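Local coordinates for protein alpha-L-arabinofuranosidase B (Aspergillus kawachii, PDB 6SXT) that hydrolyses terminal non-reducing alpha-L-arabinofuranosides in arabinoxylan, arabinan and arabinogalactan, retaining anomeric configuration, and carries a second domain that binds arabinose, at residues D6-E9 with P14-A17; D62-C65 with T69-I72; V202-N207 with A258-S263; Q358-D363 with T367-A372. All blocks are in the same frame, centred on the assembly; numbering follows the deposited sequence.

How the contacts relate
Contacts 1, 2 and 3 belong to the catalytic domain, and contact 4 to the arabinose-binding domain. Contact 3 is the buried one, and one of its segments carries the nucleophile. The other three are partly buried and link pieces of chain close in sequence. Contacts 1 and 2 each join a short helix to the strand that follows it, and both set a disulfide sulfur obliquely beside an aromatic ring. In contact 2 the disulfide itself crosses the contact. Contact 4 trades sulfur for an aliphatic cluster and a lysine hydrogen bond to a backbone oxygen. The centres of contacts 3 and 4 lie about 59 Å apart, on opposite sides of the chain's centre.

Contact 1: D6-E9 with P14-A17; sequences DIYE and PCVA
The backbones of 6-9 and 14-17 meet at E9 and P14, whose CA atoms lie 4.1 Å apart, where the chain leaves helix 4-10 and turns into strand 15-20. No hydrogen bond joins the two segments. Y8 and C15 make one of two side-chain contacts. SG of C15 sits 3.9 Å from CD2 of Y8, near the ring atoms closest to the backbone. The sulfur is 4.9 Å from the ring centroid and 56° off the ring normal, an oblique sulfur-aromatic contact. CG of Y8 lies anti to the carbonyl carbon (chi1 -81°), and the phenol end runs on past the sulfur, away from 14-17. The ring also packs against V294 and T296 of strand 288-296 and against T304 and V308 of helix 302-315. SG of C15 is also bonded to SG of C5, so this ring lies beside a disulfide and not a thiol. At the more open end, the E9 chain bends at chi2 (63°). The bend carries OE1 to 3.3 Å from CB of P14, and the two side chains cross at a slant. Strand 15-20 pairs with strand 288-296 in the large antiparallel sheet of the catalytic domain. A classic beta bulge interrupts the pairing, with V16 and A17 set against M295. The contact thus seats the N-terminal helix at the edge of this concanavalin-like sandwich. Across the two segments there is only van der Waals and sulfur-aromatic contact; the covalent tie between helix and strand, C5-C15, comes from just before 6-9.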
loop_
_atom_site.group_PDB
_atom_site.type_symbol
_atom_site.label_atom_id
_atom_site.label_comp_id
_atom_site.label_asym_id
_atom_site.label_seq_id
_atom_site.Cartn_x
_atom_site.Cartn_y
_atom_site.Cartn_z
ATOM N N ASP A 6 -7.637 -18.546 15.539
ATOM C CA ASP A 6 -8.017 -19.772 16.275
ATOM C C ASP A 6 -6.746 -20.504 16.709
ATOM O O ASP A 6 -6.751 -21.059 17.807
ATOM C CB ASP A 6 -8.885 -20.653 15.391
ATOM C CG ASP A 6 -10.162 -19.960 14.931
ATOM O OD1 ASP A 6 -10.922 -19.475 15.807
ATOM O OD2 ASP A 6 -10.339 -19.921 13.714
ATOM N N ILE A 7 -5.739 -20.508 15.834
ATOM C CA ILE A 7 -4.432 -21.160 16.108
ATOM C C ILE A 7 -3.759 -20.440 17.261
ATOM O O ILE A 7 -3.294 -21.094 18.220
ATOM C CB ILE A 7 -3.589 -21.207 14.846
ATOM C CG1 ILE A 7 -4.279 -22.067 13.794
ATOM C CG2 ILE A 7 -2.170 -21.684 15.114
ATOM C CD1 ILE A 7 -3.799 -21.913 12.413
ATOM N N TYR A 8 -3.705 -19.105 17.242
ATOM C CA TYR A 8 -3.087 -18.345 18.331
ATOM C C TYR A 8 -3.843 -18.609 19.639
ATOM O O TYR A 8 -3.197 -18.795 20.693
ATOM C CB TYR A 8 -3.045 -16.844 18.042
ATOM C CG TYR A 8 -1.910 -16.416 17.158
ATOM C CD1 TYR A 8 -0.603 -16.490 17.592
ATOM C CD2 TYR A 8 -2.118 -15.875 15.892
ATOM C CE1 TYR A 8 0.453 -16.035 16.807
ATOM C CE2 TYR A 8 -1.063 -15.417 15.091
ATOM C CZ TYR A 8 0.227 -15.500 15.549
ATOM O OH TYR A 8 1.235 -14.993 14.773
ATOM N N GLU A 9 -5.172 -18.686 19.591
ATOM C CA GLU A 9 -5.970 -18.938 20.809
ATOM C C GLU A 9 -5.610 -20.330 21.348
ATOM O O GLU A 9 -5.464 -20.454 22.603
ATOM C CB GLU A 9 -7.443 -18.857 20.460
ATOM C CG GLU A 9 -8.355 -19.433 21.531
ATOM C CD GLU A 9 -8.317 -18.724 22.848
ATOM O OE1 GLU A 9 -8.314 -17.466 22.831
ATOM O OE2 GLU A 9 -8.461 -19.440 23.890
ATOM N N PRO A 14 -3.692 -15.462 22.582
ATOM C CA PRO A 14 -4.793 -15.131 21.666
ATOM C C PRO A 14 -4.591 -13.759 21.009
ATOM O O PRO A 14 -3.934 -12.852 21.519
ATOM C CB PRO A 14 -6.016 -15.050 22.574
ATOM C CG PRO A 14 -5.409 -14.621 23.896
ATOM C CD PRO A 14 -4.130 -15.413 23.990
ATOM N N CYS A 15 -5.173 -13.612 19.806
ATOM C CA CYS A 15 -5.224 -12.309 19.137
ATOM C C CYS A 15 -5.972 -11.316 20.015
ATOM O O CYS A 15 -7.068 -11.626 20.574
ATOM C CB CYS A 15 -5.951 -12.404 17.808
ATOM S SG CYS A 15 -5.055 -13.481 16.651
ATOM N N VAL A 16 -5.437 -10.114 20.089
ATOM C CA VAL A 16 -6.128 -8.950 20.664
ATOM C C VAL A 16 -6.425 -7.894 19.613
ATOM O O VAL A 16 -7.097 -6.904 19.925
ATOM C CB VAL A 16 -5.341 -8.375 21.844
ATOM C CG1 VAL A 16 -5.323 -9.410 22.962
ATOM C CG2 VAL A 16 -3.943 -7.926 21.430
ATOM N N ALA A 17 -5.919 -8.060 18.396
ATOM C CA ALA A 17 -6.284 -7.203 17.255
ATOM C C ALA A 17 -6.063 -8.059 16.031
ATOM O O ALA A 17 -5.011 -8.733 15.942
ATOM C CB ALA A 17 -5.437 -5.957 17.239
#

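Contact 2: D62-C65 with T69-I72; sequences DTFC and TCLI
The end of helix 58-64 faces the start of strand 70-75 across a short loop, with the CA atoms of C65 and C70 5.8 Å apart. A disulfide between these two cysteines closes the loop, and no hydrogen bond crosses between the segments. C65 and C70 both point their side chains at the other segment. SG of C65 and SG of C70 are bonded at 2.0 Å, and the two CB-SG bonds are turned nearly at right angles about the S-S bond (chi3 -101°). F64 flanks the bridge. Its CG is anti to the backbone N (chi1 -176°), and this swings the ring from the last helical turn toward the strand. T69 turns its side chain away from the helix, and its OG1 hydrogen-bonds to OD1 of N457, in the arabinose-binding domain. The strand itself is an inner one of a four-stranded antiparallel sheet, lying between strands 34-38 and 105-106. The backbone O of F64 accepts a hydrogen bond from NH1 of R38, so strand 34-38 holds the helical segment as well as the strand. Beside the disulfide, and as part of the same cluster, the sulfur also makes a sulfur-aromatic contact: SG of C70 comes to 4.0 Å from CD2 of F64, placed obliquely to the ring.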
loop_
_atom_site.group_PDB
_atom_site.type_symbol
_atom_site.label_atom_id
_atom_site.label_comp_id
_atom_site.label_asym_id
_atom_site.label_seq_id
_atom_site.Cartn_x
_atom_site.Cartn_y
_atom_site.Cartn_z
ATOM N N ASP A 62 -16.442 -4.050 -5.932
ATOM C CA ASP A 62 -16.470 -3.629 -7.343
ATOM C C ASP A 62 -17.814 -2.933 -7.637
ATOM O O ASP A 62 -17.826 -1.915 -8.383
ATOM C CB ASP A 62 -16.279 -4.836 -8.240
ATOM C CG ASP A 62 -14.892 -5.435 -8.191
ATOM O OD1 ASP A 62 -13.985 -4.810 -7.627
ATOM O OD2 ASP A 62 -14.722 -6.529 -8.805
ATOM N N THR A 63 -18.925 -3.472 -7.132
ATOM C CA THR A 63 -20.249 -2.875 -7.373
ATOM C C THR A 63 -20.330 -1.493 -6.743
ATOM O O THR A 63 -20.770 -0.498 -7.396
ATOM C CB THR A 63 -21.316 -3.829 -6.799
ATOM O OG1 THR A 63 -21.210 -5.012 -7.595
ATOM C CG2 THR A 63 -22.711 -3.275 -6.858
ATOM N N PHE A 64 -19.918 -1.371 -5.492
ATOM C CA PHE A 64 -20.018 -0.088 -4.748
ATOM C C PHE A 64 -19.159 0.973 -5.427
ATOM O O PHE A 64 -19.563 2.131 -5.487
ATOM C CB PHE A 64 -19.583 -0.299 -3.302
ATOM C CG PHE A 64 -19.747 0.927 -2.464
ATOM C CD1 PHE A 64 -21.018 1.381 -2.142
ATOM C CD2 PHE A 64 -18.651 1.619 -1.967
ATOM C CE1 PHE A 64 -21.178 2.488 -1.323
ATOM C CE2 PHE A 64 -18.821 2.710 -1.133
ATOM C CZ PHE A 64 -20.080 3.106 -0.785
ATOM N N CYS A 65 -18.008 0.563 -5.970
ATOM C CA CYS A 65 -16.957 1.472 -6.452
ATOM C C CYS A 65 -17.090 1.734 -7.972
ATOM O O CYS A 65 -16.218 2.411 -8.523
ATOM C CB CYS A 65 -15.612 0.889 -6.043
ATOM S SG CYS A 65 -15.482 0.802 -4.232
ATOM N N THR A 69 -14.308 6.315 -7.466
ATOM C CA THR A 69 -13.071 5.972 -6.743
ATOM C C THR A 69 -13.451 5.560 -5.331
ATOM O O THR A 69 -14.452 6.061 -4.804
ATOM C CB THR A 69 -12.090 7.146 -6.739
ATOM O OG1 THR A 69 -12.723 8.261 -6.112
ATOM C CG2 THR A 69 -11.626 7.423 -8.147
ATOM N N CYS A 70 -12.643 4.704 -4.737
ATOM C CA CYS A 70 -12.919 4.244 -3.358
ATOM C C CYS A 70 -11.662 4.327 -2.519
ATOM O O CYS A 70 -10.547 4.064 -3.012
ATOM C CB CYS A 70 -13.434 2.832 -3.347
ATOM S SG CYS A 70 -15.219 2.743 -3.653
ATOM N N LEU A 71 -11.887 4.621 -1.248
ATOM C CA LEU A 71 -10.879 4.625 -0.186
ATOM C C LEU A 71 -11.306 3.595 0.855
ATOM O O LEU A 71 -12.518 3.410 1.074
ATOM C CB LEU A 71 -10.845 5.993 0.463
ATOM C CG LEU A 71 -10.405 7.145 -0.441
ATOM C CD1 LEU A 71 -10.503 8.475 0.287
ATOM C CD2 LEU A 71 -8.997 6.923 -0.980
ATOM N N ILE A 72 -10.316 2.970 1.470
ATOM C CA ILE A 72 -10.536 2.117 2.660
ATOM C C ILE A 72 -10.492 3.021 3.882
ATOM O O ILE A 72 -9.442 3.529 4.235
ATOM C CB ILE A 72 -9.532 0.966 2.716
ATOM C CG1 ILE A 72 -9.725 0.044 1.527
ATOM C CG2 ILE A 72 -9.669 0.210 4.017
ATOM C CD1 ILE A 72 -8.547 -0.912 1.306
#

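Contact 3: V202-N207 with A258-S263; sequences VDMENN and ARPDYS. With LXE ([(1~{S},2~{S},3~{S},4~{S})-2-(hydroxymethyl)-3,4-bis(oxidanyl)cyclopentyl]azanium), chain G.
M204 reaches across to R259 and P260, and these side chains make the contact. The M204 chain runs extended beyond CG, with CG anti to the carbonyl carbon (chi1 -64°). Its end comes up to the proline ring, SD of M204 lying 4.2 Å from CD of P260. R259 crosses M204 at a slant, and a bend at chi2 turns its guanidinium back toward M204. The sulfur lies at the edge of the guanidinium, in its plane, and NH1 of R259 gives SD of M204 a weak hydrogen bond of 3.7 Å. The stronger partner of NH1 is E180, in a salt bridge, and NH2 is held by O of G235. W239 packs on both M204 and P260. M204 points to 258-263, while D203 and E205, its neighbours in the chain, turn to the inhibitor. This loop follows strand 199-203 and holds the nucleophile E205, whose OE2 is bonded at 1.4 Å to C1' of the ring-opened aziridine inhibitor. OD1 of D203 takes the backbone N of E205 in an Asx turn. O5' of the inhibitor gives OD1 of D203 a hydrogen bond of 2.7 Å. OD2 of D203 takes O3' at 2.6 Å, so one carboxylate grips two hydroxyls. OE1 of E205 accepts from O2', while the backbone N of N206 hydrogen-bonds to OE2 of E205 on its anti lone pair. D281, the proton donor, also hydrogen-bonds to the inhibitor.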
loop_
_atom_site.group_PDB
_atom_site.type_symbol
_atom_site.label_atom_id
_atom_site.label_comp_id
_atom_site.label_asym_id
_atom_site.label_seq_id
_atom_site.Cartn_x
_atom_site.Cartn_y
_atom_site.Cartn_z
ATOM N N VAL A 202 12.565 -4.763 13.391
ATOM C CA VAL A 202 11.626 -4.420 14.480
ATOM C C VAL A 202 11.897 -2.978 14.876
ATOM O O VAL A 202 13.026 -2.657 15.260
ATOM C CB VAL A 202 11.693 -5.364 15.673
ATOM C CG1 VAL A 202 10.781 -4.933 16.797
ATOM C CG2 VAL A 202 11.361 -6.783 15.214
ATOM N N ASP A 203 10.853 -2.183 14.807
ATOM C CA ASP A 203 10.907 -0.763 15.229
ATOM C C ASP A 203 10.646 -0.770 16.718
ATOM O O ASP A 203 9.533 -1.083 17.176
ATOM C CB ASP A 203 9.915 0.071 14.432
ATOM C CG ASP A 203 10.081 1.567 14.587
ATOM O OD1 ASP A 203 10.882 1.941 15.512
ATOM O OD2 ASP A 203 9.484 2.295 13.722
ATOM N N MET A 204 11.676 -0.358 17.488
ATOM C CA MET A 204 11.560 -0.251 18.963
ATOM C C MET A 204 11.662 1.223 19.387
ATOM O O MET A 204 11.743 1.445 20.597
ATOM C CB MET A 204 12.640 -1.084 19.645
ATOM C CG MET A 204 12.491 -2.563 19.374
ATOM S SD MET A 204 13.544 -3.568 20.477
ATOM C CE MET A 204 13.565 -5.114 19.562
ATOM N N GLU A 205 11.565 2.127 18.427
ATOM C CA GLU A 205 11.675 3.602 18.549
ATOM C C GLU A 205 13.161 3.999 18.692
ATOM O O GLU A 205 13.886 3.421 19.527
ATOM C CB GLU A 205 10.812 4.137 19.690
ATOM C CG GLU A 205 10.746 5.660 19.763
ATOM C CD GLU A 205 10.192 6.369 18.545
ATOM O OE1 GLU A 205 9.113 6.949 18.567
ATOM O OE2 GLU A 205 10.897 6.337 17.341
ATOM N N ASN A 206 13.519 4.967 17.869
ATOM C CA ASN A 206 14.896 5.488 17.675
ATOM C C ASN A 206 15.805 4.340 17.272
ATOM O O ASN A 206 17.026 4.395 17.471
ATOM C CB ASN A 206 15.398 6.196 18.939
ATOM C CG ASN A 206 14.433 7.273 19.416
ATOM O OD1 ASN A 206 14.262 7.417 20.619
ATOM N ND2 ASN A 206 13.823 8.016 18.519
ATOM N N ASN A 207 15.249 3.351 16.581
ATOM C CA ASN A 207 16.025 2.207 16.072
ATOM C C ASN A 207 15.035 1.285 15.334
ATOM O O ASN A 207 14.073 0.898 15.951
ATOM C CB ASN A 207 16.766 1.424 17.146
ATOM C CG ASN A 207 18.262 1.743 17.224
ATOM O OD1 ASN A 207 18.966 1.827 16.207
ATOM N ND2 ASN A 207 18.705 2.061 18.439
ATOM N N ALA A 258 18.061 -11.971 23.295
ATOM C CA ALA A 258 17.964 -10.824 24.204
ATOM C C ALA A 258 17.659 -9.509 23.504
ATOM O O ALA A 258 17.995 -9.233 22.321
ATOM C CB ALA A 258 19.268 -10.744 24.975
ATOM N N ARG A 259 17.069 -8.562 24.263
ATOM C CA ARG A 259 16.953 -7.199 23.767
ATOM C C ARG A 259 18.302 -6.601 23.420
ATOM O O ARG A 259 19.307 -7.040 24.016
ATOM C CB ARG A 259 16.302 -6.197 24.737
ATOM C CG ARG A 259 14.857 -6.520 25.098
ATOM C CD ARG A 259 13.853 -6.010 24.067
ATOM N NE ARG A 259 12.562 -6.611 24.380
ATOM C CZ ARG A 259 11.505 -6.598 23.538
ATOM N NH1 ARG A 259 11.566 -5.982 22.382
ATOM N NH2 ARG A 259 10.434 -7.207 23.928
ATOM N N PRO A 260 18.361 -5.674 22.447
ATOM C CA PRO A 260 19.593 -5.010 22.064
ATOM C C PRO A 260 20.165 -4.358 23.337
ATOM O O PRO A 260 19.392 -3.759 24.063
ATOM C CB PRO A 260 19.200 -3.966 21.046
ATOM C CG PRO A 260 17.887 -4.500 20.438
ATOM C CD PRO A 260 17.236 -5.175 21.597
ATOM N N ASP A 261 21.462 -4.533 23.571
ATOM C CA ASP A 261 22.113 -4.072 24.830
ATOM C C ASP A 261 22.426 -2.574 24.626
ATOM O O ASP A 261 23.607 -2.174 24.541
ATOM C CB ASP A 261 23.300 -4.992 25.179
ATOM C CG ASP A 261 22.994 -6.441 25.644
ATOM O OD1 ASP A 261 22.027 -6.682 26.380
ATOM O OD2 ASP A 261 23.754 -7.365 25.275
ATOM N N TYR A 262 21.407 -1.721 24.483
ATOM C CA TYR A 262 21.501 -0.240 24.361
ATOM C C TYR A 262 20.447 0.364 25.297
ATOM O O TYR A 262 19.445 -0.296 25.578
ATOM C CB TYR A 262 21.274 0.282 22.951
ATOM C CG TYR A 262 22.192 -0.334 21.926
ATOM C CD1 TYR A 262 21.853 -1.532 21.326
ATOM C CD2 TYR A 262 23.411 0.240 21.588
ATOM C CE1 TYR A 262 22.702 -2.170 20.451
ATOM C CE2 TYR A 262 24.280 -0.386 20.711
ATOM C CZ TYR A 262 23.910 -1.590 20.128
ATOM O OH TYR A 262 24.710 -2.239 19.246
ATOM N N SER A 263 20.730 1.531 25.898
ATOM C CA SER A 263 19.865 2.148 26.929
ATOM C C SER A 263 18.442 2.290 26.399
ATOM O O SER A 263 18.279 2.904 25.331
ATOM C CB SER A 263 20.357 3.533 27.359
ATOM O OG SER A 263 21.483 3.438 28.216
HETATM C "C1'" LXE G . 10.509 7.130 16.260
HETATM C "C2'" LXE G . 9.362 6.654 15.367
HETATM O "O2'" LXE G . 8.196 6.471 16.084
HETATM C "C3'" LXE G . 9.932 5.410 14.839
HETATM O "O3'" LXE G . 9.050 4.899 13.754
HETATM C "C4'" LXE G . 11.244 5.909 14.272
HETATM C "C5'" LXE G . 12.290 4.816 14.148
HETATM O "O5'" LXE G . 12.521 4.087 15.333
HETATM C "C6'" LXE G . 11.661 7.043 15.291
HETATM N "N1'" LXE G . 11.812 8.281 14.473
#

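Contact 4: Q358-D363 with T367-A372; sequences QVVDDD and TLKEEA
In the arabinose-binding domain, the end of strand 354-359 and the turn after it pack against the short helix 366-371. L368 and V360 meet tip to tip, with CG2 of V360 4.0 Å from CG of L368. The same methyl lies 3.9 Å from CB of A372, the first residue past the helix. CG of L368 is anti to the backbone N (chi1 175°), and this sends its two methyls toward the strand. CD1 lies against the amide end of Q358, and CD2 comes to 3.6 Å from O of V359. V360 also packs on F481, near the end of the chain. K369 works at the more exposed end. Its chain is fully extended beyond CG, and F481 touches it too. NZ hydrogen-bonds to O of D362 at 2.8 Å, approaching from above the carbonyl plane, 38° out of it. OD1 of D362 forms a long salt bridge to the same NZ at 3.7 Å. The lysine thus spans from the helix to the turn, and its CE passes 3.4 Å from O of D361. The turn has its own brace: the backbone N of D363 bonds to OD1 of D361, an Asx turn. Q358 pairs through its backbone with Y347 in the two-stranded sheet 346-351 and 354-359. A hairpin followed by a short helix, joined by an apolar cluster between them, belongs to the beta-trefoil fold of this domain.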
loop_
_atom_site.group_PDB
_atom_site.type_symbol
_atom_site.label_atom_id
_atom_site.label_comp_id
_atom_site.label_asym_id
_atom_site.label_seq_id
_atom_site.Cartn_x
_atom_site.Cartn_y
_atom_site.Cartn_z
ATOM N N GLN A 358 -4.060 19.756 -25.779
ATOM C CA GLN A 358 -4.115 20.680 -26.930
ATOM C C GLN A 358 -5.058 20.105 -27.967
ATOM O O GLN A 358 -5.162 18.882 -28.176
ATOM C CB GLN A 358 -2.690 20.846 -27.463
ATOM C CG GLN A 358 -1.754 21.504 -26.483
ATOM C CD GLN A 358 -0.392 21.788 -27.091
ATOM O OE1 GLN A 358 -0.289 22.530 -28.080
ATOM N NE2 GLN A 358 0.660 21.231 -26.518
ATOM N N VAL A 359 -5.685 21.003 -28.723
ATOM C CA VAL A 359 -6.426 20.647 -29.937
ATOM C C VAL A 359 -5.388 20.115 -30.916
ATOM O O VAL A 359 -4.374 20.800 -31.183
ATOM C CB VAL A 359 -7.195 21.851 -30.532
ATOM C CG1 VAL A 359 -7.851 21.472 -31.847
ATOM C CG2 VAL A 359 -8.193 22.444 -29.548
ATOM N N VAL A 360 -5.637 18.938 -31.419
ATOM C CA VAL A 360 -4.785 18.294 -32.427
ATOM C C VAL A 360 -5.711 17.755 -33.508
ATOM O O VAL A 360 -6.697 17.056 -33.199
ATOM C CB VAL A 360 -3.836 17.222 -31.880
ATOM C CG1 VAL A 360 -2.862 16.773 -32.958
ATOM C CG2 VAL A 360 -3.093 17.704 -30.644
ATOM N N ASP A 361 -5.436 18.089 -34.759
ATOM C CA ASP A 361 -6.180 17.482 -35.877
ATOM C C ASP A 361 -5.243 17.305 -37.066
ATOM O O ASP A 361 -4.019 17.498 -36.928
ATOM C CB ASP A 361 -7.420 18.314 -36.191
ATOM C CG ASP A 361 -7.127 19.743 -36.598
ATOM O OD1 ASP A 361 -6.055 19.988 -37.199
ATOM O OD2 ASP A 361 -7.927 20.609 -36.265
ATOM N N ASP A 362 -5.787 16.841 -38.179
ATOM C CA ASP A 362 -4.947 16.502 -39.352
ATOM C C ASP A 362 -4.172 17.746 -39.835
ATOM O O ASP A 362 -3.122 17.545 -40.452
ATOM C CB ASP A 362 -5.792 15.881 -40.467
ATOM C CG ASP A 362 -4.950 15.302 -41.598
ATOM O OD1 ASP A 362 -4.116 14.403 -41.325
ATOM O OD2 ASP A 362 -5.106 15.784 -42.741
ATOM N N ASP A 363 -4.627 18.971 -39.552
ATOM C CA ASP A 363 -3.934 20.208 -40.003
ATOM C C ASP A 363 -2.869 20.648 -39.002
ATOM O O ASP A 363 -2.187 21.656 -39.231
ATOM C CB ASP A 363 -4.905 21.362 -40.237
ATOM C CG ASP A 363 -5.920 21.092 -41.341
ATOM O OD1 ASP A 363 -5.569 20.390 -42.298
ATOM O OD2 ASP A 363 -7.086 21.521 -41.178
ATOM N N THR A 367 5.161 18.705 -35.569
ATOM C CA THR A 367 5.762 18.822 -34.226
ATOM C C THR A 367 4.708 18.475 -33.167
ATOM O O THR A 367 4.974 17.572 -32.322
ATOM C CB THR A 367 6.304 20.213 -33.975
ATOM O OG1 THR A 367 5.312 21.248 -34.164
ATOM C CG2 THR A 367 7.437 20.457 -34.934
ATOM N N LEU A 368 3.575 19.128 -33.245
ATOM C CA LEU A 368 2.504 18.871 -32.242
ATOM C C LEU A 368 1.958 17.436 -32.406
ATOM O O LEU A 368 1.688 16.774 -31.349
ATOM C CB LEU A 368 1.444 19.957 -32.356
ATOM C CG LEU A 368 0.208 19.790 -31.477
ATOM C CD1 LEU A 368 0.654 19.755 -30.017
ATOM C CD2 LEU A 368 -0.786 20.926 -31.708
ATOM N N LYS A 369 1.803 16.926 -33.611
ATOM C CA LYS A 369 1.353 15.539 -33.834
ATOM C C LYS A 369 2.247 14.565 -33.091
ATOM O O LYS A 369 1.728 13.607 -32.464
ATOM C CB LYS A 369 1.276 15.186 -35.310
ATOM C CG LYS A 369 0.131 15.910 -35.995
ATOM C CD LYS A 369 0.038 15.546 -37.442
ATOM C CE LYS A 369 -1.136 16.175 -38.139
ATOM N NZ LYS A 369 -1.124 15.730 -39.548
ATOM N N GLU A 370 3.553 14.776 -33.130
ATOM C CA GLU A 370 4.488 13.885 -32.421
ATOM C C GLU A 370 4.323 14.069 -30.905
ATOM O O GLU A 370 4.467 13.050 -30.154
ATOM C CB GLU A 370 5.938 14.161 -32.823
ATOM C CG GLU A 370 6.262 13.804 -34.241
ATOM C CD GLU A 370 7.735 14.136 -34.492
ATOM O OE1 GLU A 370 8.471 14.371 -33.522
ATOM O OE2 GLU A 370 8.143 14.140 -35.694
ATOM N N GLU A 371 4.136 15.285 -30.428
ATOM C CA GLU A 371 3.961 15.606 -28.989
ATOM C C GLU A 371 2.650 14.984 -28.457
ATOM O O GLU A 371 2.549 14.790 -27.234
ATOM C CB GLU A 371 4.003 17.096 -28.773
ATOM C CG GLU A 371 5.424 17.647 -29.000
ATOM C CD GLU A 371 5.458 19.152 -29.109
ATOM O OE1 GLU A 371 4.411 19.784 -29.425
ATOM O OE2 GLU A 371 6.540 19.690 -28.910
ATOM N N ALA A 372 1.711 14.717 -29.341
ATOM C CA ALA A 372 0.404 14.091 -28.979
ATOM C C ALA A 372 0.416 12.602 -29.292
ATOM O O ALA A 372 -0.686 12.011 -29.377
ATOM C CB ALA A 372 -0.689 14.778 -29.709
#